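PDB 5JFQ: geranylgeranyl Pyrophosphate Synthetase from Geoglobus acetivorans, which catalyses the magnesium-dependent addition of three isopentenyl diphosphates to dimethylallyl diphosphate, giving mainly geranylgeranyl pyrophosphate and a little farnesyl pyrophosphate. Local coordinates for residues B[74-77]-B[78-82]; B[107-110]-B[111-115]; B[140-143]-B[144-147]. One frame throughout, in Å; residues are numbered along the deposited sequence.

Contact 1 (B[74-77]-B[78-82])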
loop_
_atom_site.group_PDB
_atom_site.type_symbol
_atom_site.label_atom_id
_atom_site.label_comp_id
_atom_site.label_asym_id
_atom_site.label_seq_id
_atom_site.Cartn_x
_atom_site.Cartn_y
_atom_site.Cartn_z
ATOM N N GLU B 74 0.466 -10.459 9.234
ATOM C CA GLU B 74 1.751 -10.965 8.754
ATOM C C GLU B 74 2.043 -10.450 7.358
ATOM O O GLU B 74 3.196 -10.151 7.021
ATOM C CB GLU B 74 1.780 -12.492 8.751
ATOM C CG GLU B 74 3.099 -13.089 8.244
ATOM C CD GLU B 74 4.261 -12.914 9.214
ATOM O OE1 GLU B 74 4.043 -12.411 10.327
ATOM O OE2 GLU B 74 5.400 -13.276 8.864
ATOM N N THR B 75 1.000 -10.329 6.539
ATOM C CA THR B 75 1.157 -9.783 5.200
ATOM C C THR B 75 1.623 -8.331 5.254
ATOM O O THR B 75 2.541 -7.938 4.521
ATOM C CB THR B 75 -0.166 -9.932 4.449
ATOM O OG1 THR B 75 -0.655 -11.264 4.640
ATOM C CG2 THR B 75 0.006 -9.662 2.956
ATOM N N VAL B 76 1.013 -7.526 6.129
ATOM C CA VAL B 76 1.507 -6.170 6.358
ATOM C C VAL B 76 2.974 -6.206 6.762
ATOM O O VAL B 76 3.802 -5.461 6.222
ATOM C CB VAL B 76 0.664 -5.441 7.420
ATOM C CG1 VAL B 76 1.389 -4.154 7.861
ATOM C CG2 VAL B 76 -0.714 -5.119 6.873
ATOM N N HIS B 77 3.307 -7.080 7.683
ATOM C CA HIS B 77 4.657 -7.151 8.126
ATOM C C HIS B 77 5.573 -7.429 6.985
ATOM O O HIS B 77 6.586 -6.815 6.879
ATOM C CB HIS B 77 4.824 -8.172 9.232
ATOM C CG HIS B 77 6.205 -8.234 9.799
ATOM N ND1 HIS B 77 6.830 -7.147 10.353
ATOM C CD2 HIS B 77 7.088 -9.249 9.873
ATOM C CE1 HIS B 77 8.034 -7.492 10.749
ATOM N NE2 HIS B 77 8.212 -8.762 10.471
ATOM N N ASN B 78 5.223 -8.364 6.133
ATOM C CA ASN B 78 6.074 -8.682 4.993
ATOM C C ASN B 78 6.106 -7.537 3.989
ATOM O O ASN B 78 7.143 -7.268 3.375
ATOM C CB ASN B 78 5.612 -9.971 4.331
ATOM C CG ASN B 78 6.130 -11.195 5.036
ATOM O OD1 ASN B 78 7.050 -11.862 4.559
ATOM N ND2 ASN B 78 5.547 -11.499 6.192
ATOM N N PHE B 79 4.977 -6.864 3.797
ATOM C CA PHE B 79 4.987 -5.641 3.017
ATOM C C PHE B 79 6.060 -4.686 3.527
ATOM O O PHE B 79 6.891 -4.201 2.747
ATOM C CB PHE B 79 3.598 -4.998 3.062
ATOM C CG PHE B 79 3.621 -3.490 3.120
ATOM C CD1 PHE B 79 4.109 -2.748 2.064
ATOM C CD2 PHE B 79 3.133 -2.826 4.222
ATOM C CE1 PHE B 79 4.133 -1.375 2.126
ATOM C CE2 PHE B 79 3.149 -1.467 4.270
ATOM C CZ PHE B 79 3.658 -0.739 3.224
ATOM N N THR B 80 6.067 -4.402 4.840
ATOM C CA THR B 80 7.017 -3.418 5.359
ATOM C C THR B 80 8.451 -3.871 5.113
ATOM O O THR B 80 9.278 -3.089 4.630
ATOM C CB THR B 80 6.784 -3.138 6.845
ATOM O OG1 THR B 80 6.905 -4.345 7.600
ATOM C CG2 THR B 80 5.415 -2.532 7.070
ATOM N N LEU B 81 8.747 -5.148 5.388
ATOM C CA LEU B 81 10.077 -5.693 5.110
ATOM C C LEU B 81 10.547 -5.319 3.713
ATOM O O LEU B 81 11.654 -4.783 3.532
ATOM C CB LEU B 81 10.087 -7.214 5.265
ATOM C CG LEU B 81 9.648 -7.793 6.603
ATOM C CD1 LEU B 81 9.945 -9.270 6.597
ATOM C CD2 LEU B 81 10.309 -7.082 7.773
ATOM N N VAL B 82 9.694 -5.574 2.717
ATOM C CA VAL B 82 10.074 -5.365 1.326
ATOM C C VAL B 82 10.418 -3.899 1.077
ATOM O O VAL B 82 11.490 -3.575 0.547
ATOM C CB VAL B 82 8.957 -5.861 0.398
ATOM C CG1 VAL B 82 9.273 -5.532 -1.027
ATOM C CG2 VAL B 82 8.759 -7.358 0.584
HETATM O O HOH W 1 6.434 -4.570 10.717
#
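Asn78 turns its amide back along helix 67-88 and meets Glu74 with two bonds. Its ND2 lies 2.8 Å from Glu74 O, a nearly straight bond whose donor stands above the carbonyl plane, and reaches Glu74 OE2 at 3.2 Å from well above the carboxylate plane; amide and carboxylate are 63° apart. Asn78 N grips the same Glu74 O from the opposite face of its plane, giving one carbonyl two donors. The acid comes within range because its chain bends at the second torsion (chi2 72°), and a salt bridge from OE2 to Arg46 steadies it. Replacing Asn78 by an alanine removes both ND2 bonds and would probably leave the Glu74 carboxylate relying on Arg46 and freer to turn. Also buried, Val76 CG1 packs 4.2 Å from Phe79 CD2.

The His77 and Leu81 side is looser and partly open to solvent. Leu81 CD2 sits over one imidazole face, 4.1 Å from the ring centroid, in a CH-pi contact. Water 1, in plane at the ring edge, is 2.6 Å from His77 ND1 and donates to Thr80 OG1, whose hydroxyl in turn donates to His77 O over 2.6 Å. His77 probably binds isopentenyl diphosphate, as in relatives, with Arg48 beside it.

Helix 38-42 covers Asn78 through Tyr39 and Leu40, helix 105-123 packs on Thr75 and Val76, and helix 130-159 meets Val76 and Thr80.

Contact 2 (B[107-110]-B[111-115])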
loop_
_atom_site.group_PDB
_atom_site.type_symbol
_atom_site.label_atom_id
_atom_site.label_comp_id
_atom_site.label_asym_id
_atom_site.label_seq_id
_atom_site.Cartn_x
_atom_site.Cartn_y
_atom_site.Cartn_z
ATOM N N THR B 107 10.191 -3.753 -9.132
ATOM C CA THR B 107 9.433 -4.952 -8.784
ATOM C C THR B 107 9.296 -5.097 -7.274
ATOM O O THR B 107 8.233 -5.484 -6.779
ATOM C CB THR B 107 10.077 -6.197 -9.385
ATOM O OG1 THR B 107 10.095 -6.079 -10.815
ATOM C CG2 THR B 107 9.285 -7.444 -9.006
ATOM N N ALA B 108 10.353 -4.783 -6.526
ATOM C CA ALA B 108 10.253 -4.784 -5.066
ATOM C C ALA B 108 9.153 -3.852 -4.587
ATOM O O ALA B 108 8.399 -4.190 -3.669
ATOM C CB ALA B 108 11.586 -4.377 -4.437
ATOM N N ILE B 109 9.054 -2.665 -5.177
ATOM C CA ILE B 109 7.987 -1.755 -4.789
ATOM C C ILE B 109 6.631 -2.392 -5.067
ATOM O O ILE B 109 5.777 -2.483 -4.177
ATOM C CB ILE B 109 8.147 -0.405 -5.501
ATOM C CG1 ILE B 109 9.440 0.279 -5.015
ATOM C CG2 ILE B 109 6.909 0.467 -5.268
ATOM C CD1 ILE B 109 9.811 1.519 -5.791
ATOM N N LEU B 110 6.431 -2.881 -6.296
ATOM C CA LEU B 110 5.164 -3.525 -6.642
ATOM C C LEU B 110 4.897 -4.750 -5.784
ATOM O O LEU B 110 3.734 -5.063 -5.504
ATOM C CB LEU B 110 5.125 -3.928 -8.122
ATOM C CG LEU B 110 5.174 -2.812 -9.176
ATOM C CD1 LEU B 110 5.315 -3.356 -10.616
ATOM C CD2 LEU B 110 3.991 -1.862 -9.040
ATOM N N ALA B 111 5.941 -5.473 -5.375
ATOM C CA ALA B 111 5.701 -6.673 -4.584
ATOM C C ALA B 111 5.093 -6.310 -3.235
ATOM O O ALA B 111 4.067 -6.875 -2.837
ATOM C CB ALA B 111 6.987 -7.477 -4.414
ATOM N N GLY B 112 5.695 -5.348 -2.530
ATOM C CA GLY B 112 5.108 -4.880 -1.287
ATOM C C GLY B 112 3.752 -4.226 -1.492
ATOM O O GLY B 112 2.837 -4.414 -0.687
ATOM N N ASP B 113 3.602 -3.447 -2.575
ATOM C CA ASP B 113 2.295 -2.867 -2.888
ATOM C C ASP B 113 1.241 -3.948 -3.054
ATOM O O ASP B 113 0.070 -3.728 -2.723
ATOM C CB ASP B 113 2.359 -2.033 -4.161
ATOM C CG ASP B 113 3.027 -0.699 -3.958
ATOM O OD1 ASP B 113 3.343 -0.338 -2.808
ATOM O OD2 ASP B 113 3.228 0.005 -4.969
ATOM N N THR B 114 1.647 -5.113 -3.569
ATOM C CA THR B 114 0.737 -6.233 -3.765
ATOM C C THR B 114 0.396 -6.898 -2.441
ATOM O O THR B 114 -0.779 -7.122 -2.125
ATOM C CB THR B 114 1.356 -7.257 -4.707
ATOM O OG1 THR B 114 1.594 -6.669 -5.996
ATOM C CG2 THR B 114 0.421 -8.460 -4.835
ATOM N N LEU B 115 1.416 -7.241 -1.660
ATOM C CA LEU B 115 1.178 -7.706 -0.300
ATOM C C LEU B 115 0.273 -6.738 0.454
ATOM O O LEU B 115 -0.656 -7.156 1.161
ATOM C CB LEU B 115 2.519 -7.888 0.420
ATOM C CG LEU B 115 3.357 -9.077 -0.088
ATOM C CD1 LEU B 115 4.784 -9.075 0.478
ATOM C CD2 LEU B 115 2.661 -10.419 0.198
#
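Thr114 gives Leu110 O two donors at once. The hydroxyl OG1 donates to Leu110 O over 2.7 Å, while Thr114 N reaches the same Leu110 O at 2.8 Å from the opposite face of the carbonyl plane. The backbone bond is bent (138° at the hydrogen), and the hydroxyl adds a second donor. What puts it there is the first torsion, chi1 -62°, which sets OG1 beside the threonine's own backbone N and so back along the helix.

One residue earlier, Asp113 N donates to Ile109 O at 2.9 Å, and this carbonyl too has a second donor, NE2 of His83 in the same chain. The Asp113 carboxylate looks elsewhere for its main partner: OD2 is hydrogen-bonded to ND1 of His83 of the second subunit, and Asp113 O receives the hydroxyl of Tyr116 of that subunit. Helix 105-123 is thus a dimer-interface helix of the all-helical polyprenyl synthase fold, with one histidine position serving it from both chains. The bond to a histidine would be expected to favour a charged carboxylate, and the imidazole may well be polarised by it.

Further out, hydrocarbon meets polar atoms. Ile109 and Asp113 run side by side in the same direction, and the isoleucine's CG2 branch, anti to its own backbone N, touches OD2 of Asp113 at 3.7 Å. Ala111 CB lies 3.3 Å from Thr107 O, beside the carbonyl that accepts from Ala111 N. Apolar packing closes round this: within the chain, Leu32 of helix 30-36 packs on Leu110 and Thr114, and Ala35 of that helix on Thr107 and Ala111; from the second subunit, Met87 lies on Ile109 and Phe152 on Thr107.

Contact 3 (B[140-143]-B[144-147])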
loop_
_atom_site.group_PDB
_atom_site.type_symbol
_atom_site.label_atom_id
_atom_site.label_comp_id
_atom_site.label_asym_id
_atom_site.label_seq_id
_atom_site.Cartn_x
_atom_site.Cartn_y
_atom_site.Cartn_z
ATOM N N LEU B 140 -6.307 -1.250 11.362
ATOM C CA LEU B 140 -5.122 -1.739 10.679
ATOM C C LEU B 140 -4.603 -0.745 9.656
ATOM O O LEU B 140 -3.396 -0.676 9.413
ATOM C CB LEU B 140 -5.426 -3.067 10.002
ATOM C CG LEU B 140 -4.290 -3.622 9.148
ATOM C CD1 LEU B 140 -3.036 -3.887 9.980
ATOM C CD2 LEU B 140 -4.736 -4.878 8.452
ATOM N N ALA B 141 -5.488 0.025 9.040
ATOM C CA ALA B 141 -5.017 1.003 8.071
ATOM C C ALA B 141 -4.346 2.181 8.770
ATOM O O ALA B 141 -3.367 2.735 8.260
ATOM C CB ALA B 141 -6.183 1.467 7.190
ATOM N N ARG B 142 -4.869 2.592 9.927
ATOM C CA ARG B 142 -4.217 3.639 10.707
ATOM C C ARG B 142 -2.869 3.159 11.214
ATOM O O ARG B 142 -1.888 3.916 11.251
ATOM C CB ARG B 142 -5.100 4.036 11.883
ATOM C CG ARG B 142 -6.214 4.980 11.526
ATOM C CD ARG B 142 -5.963 6.380 12.129
ATOM N NE ARG B 142 -4.572 6.830 12.018
ATOM C CZ ARG B 142 -4.091 7.600 11.041
ATOM N NH1 ARG B 142 -4.868 8.022 10.053
ATOM N NH2 ARG B 142 -2.810 7.956 11.052
ATOM N N VAL B 143 -2.827 1.896 11.633
ATOM C CA VAL B 143 -1.586 1.244 12.016
ATOM C C VAL B 143 -0.574 1.342 10.883
ATOM O O VAL B 143 0.585 1.720 11.096
ATOM C CB VAL B 143 -1.899 -0.215 12.421
ATOM C CG1 VAL B 143 -0.671 -1.095 12.381
ATOM C CG2 VAL B 143 -2.556 -0.238 13.791
ATOM N N CYS B 144 -1.010 1.052 9.655
ATOM C CA CYS B 144 -0.115 1.126 8.509
ATOM C C CYS B 144 0.353 2.557 8.263
ATOM O O CYS B 144 1.509 2.785 7.895
ATOM C CB CYS B 144 -0.812 0.553 7.278
ATOM S SG CYS B 144 -1.096 -1.241 7.375
ATOM N N VAL B 145 -0.525 3.538 8.462
ATOM C CA VAL B 145 -0.090 4.925 8.346
ATOM C C VAL B 145 1.007 5.204 9.356
ATOM O O VAL B 145 1.996 5.876 9.049
ATOM C CB VAL B 145 -1.281 5.886 8.527
ATOM C CG1 VAL B 145 -0.803 7.322 8.603
ATOM C CG2 VAL B 145 -2.302 5.711 7.395
ATOM N N GLU B 146 0.866 4.667 10.570
ATOM C CA GLU B 146 1.820 4.983 11.625
ATOM C C GLU B 146 3.159 4.301 11.391
ATOM O O GLU B 146 4.205 4.908 11.624
ATOM C CB GLU B 146 1.245 4.608 12.982
ATOM C CG GLU B 146 0.166 5.566 13.441
ATOM C CD GLU B 146 0.187 5.773 14.940
ATOM O OE1 GLU B 146 -0.457 4.974 15.655
ATOM O OE2 GLU B 146 0.867 6.722 15.403
ATOM N N ILE B 147 3.152 3.048 10.923
ATOM C CA ILE B 147 4.408 2.403 10.534
ATOM C C ILE B 147 5.154 3.263 9.525
ATOM O O ILE B 147 6.372 3.440 9.622
ATOM C CB ILE B 147 4.154 0.989 9.972
ATOM C CG1 ILE B 147 3.314 0.150 10.937
ATOM C CG2 ILE B 147 5.480 0.298 9.636
ATOM C CD1 ILE B 147 3.159 -1.273 10.488
#
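Val145 and Arg142, three residues apart on helix 130-159, make the contact's one meeting of a charged group with a hydrocarbon. The arginine chain bends at its second and third torsions (chi2 -110°, chi3 42°), swinging the guanidinium along the helix until Val145 CG2 lies over one of its faces and NH2 comes closest to Val145 CG1. Its NH1 makes a salt bridge to Glu121 of the second subunit, which helps hold the guanidinium in place. Glu146 is turned to a different partner: OE1 pairs with Arg173, and stays 5.8 Å from Arg142 NE, so the two opposite charges do not touch.

Backbone bonds form the regular i to i+4 ladder, from Cys144 N to Leu140 O (3.0 Å) through Ile147 N to Val143 O (2.9 Å). The long helix belongs to the all-helical isoprenoid synthase fold, and here it faces both the chain's own core and the dimer interface.

Apolar contacts fill the inward side. Leu140 CD1 lies 4.2 Å from Cys144 SG. Val143 CG1, anti to the backbone N (chi1 161°), is carried to 4.3 Å from Ile147 CD1. Inside the chain Tyr116 packs on Cys144 and Leu179 on Ile147, whose side chain is also about 4 Å from that of Lys175, which probably binds dimethylallyl diphosphate; across the dimer, Tyr33 of the second subunit covers Val145.

All three contacts are about two turns of long helices, largely buried; contact 2 lies farthest from the chain's centre yet is wholly buried, partly because the second subunit covers it. Contact 1 is the middle layer: Val82 and Phe79 pack on helix 105-123 of contact 2, Val76 and Thr80 on Cys144 and Ile147 of contact 3. Contacts 2 and 3 do not touch, their nearest atoms being about 9 Å apart, though all three reach the second subunit, contact 1 through Phe79 alone. Chemistry follows place: an amide-carboxylate pair and a histidine beside the probable substrate site in contact 1, an aspartate-histidine bond across the dimer in 2, and mainly apolar packing with a charged outer edge in 3.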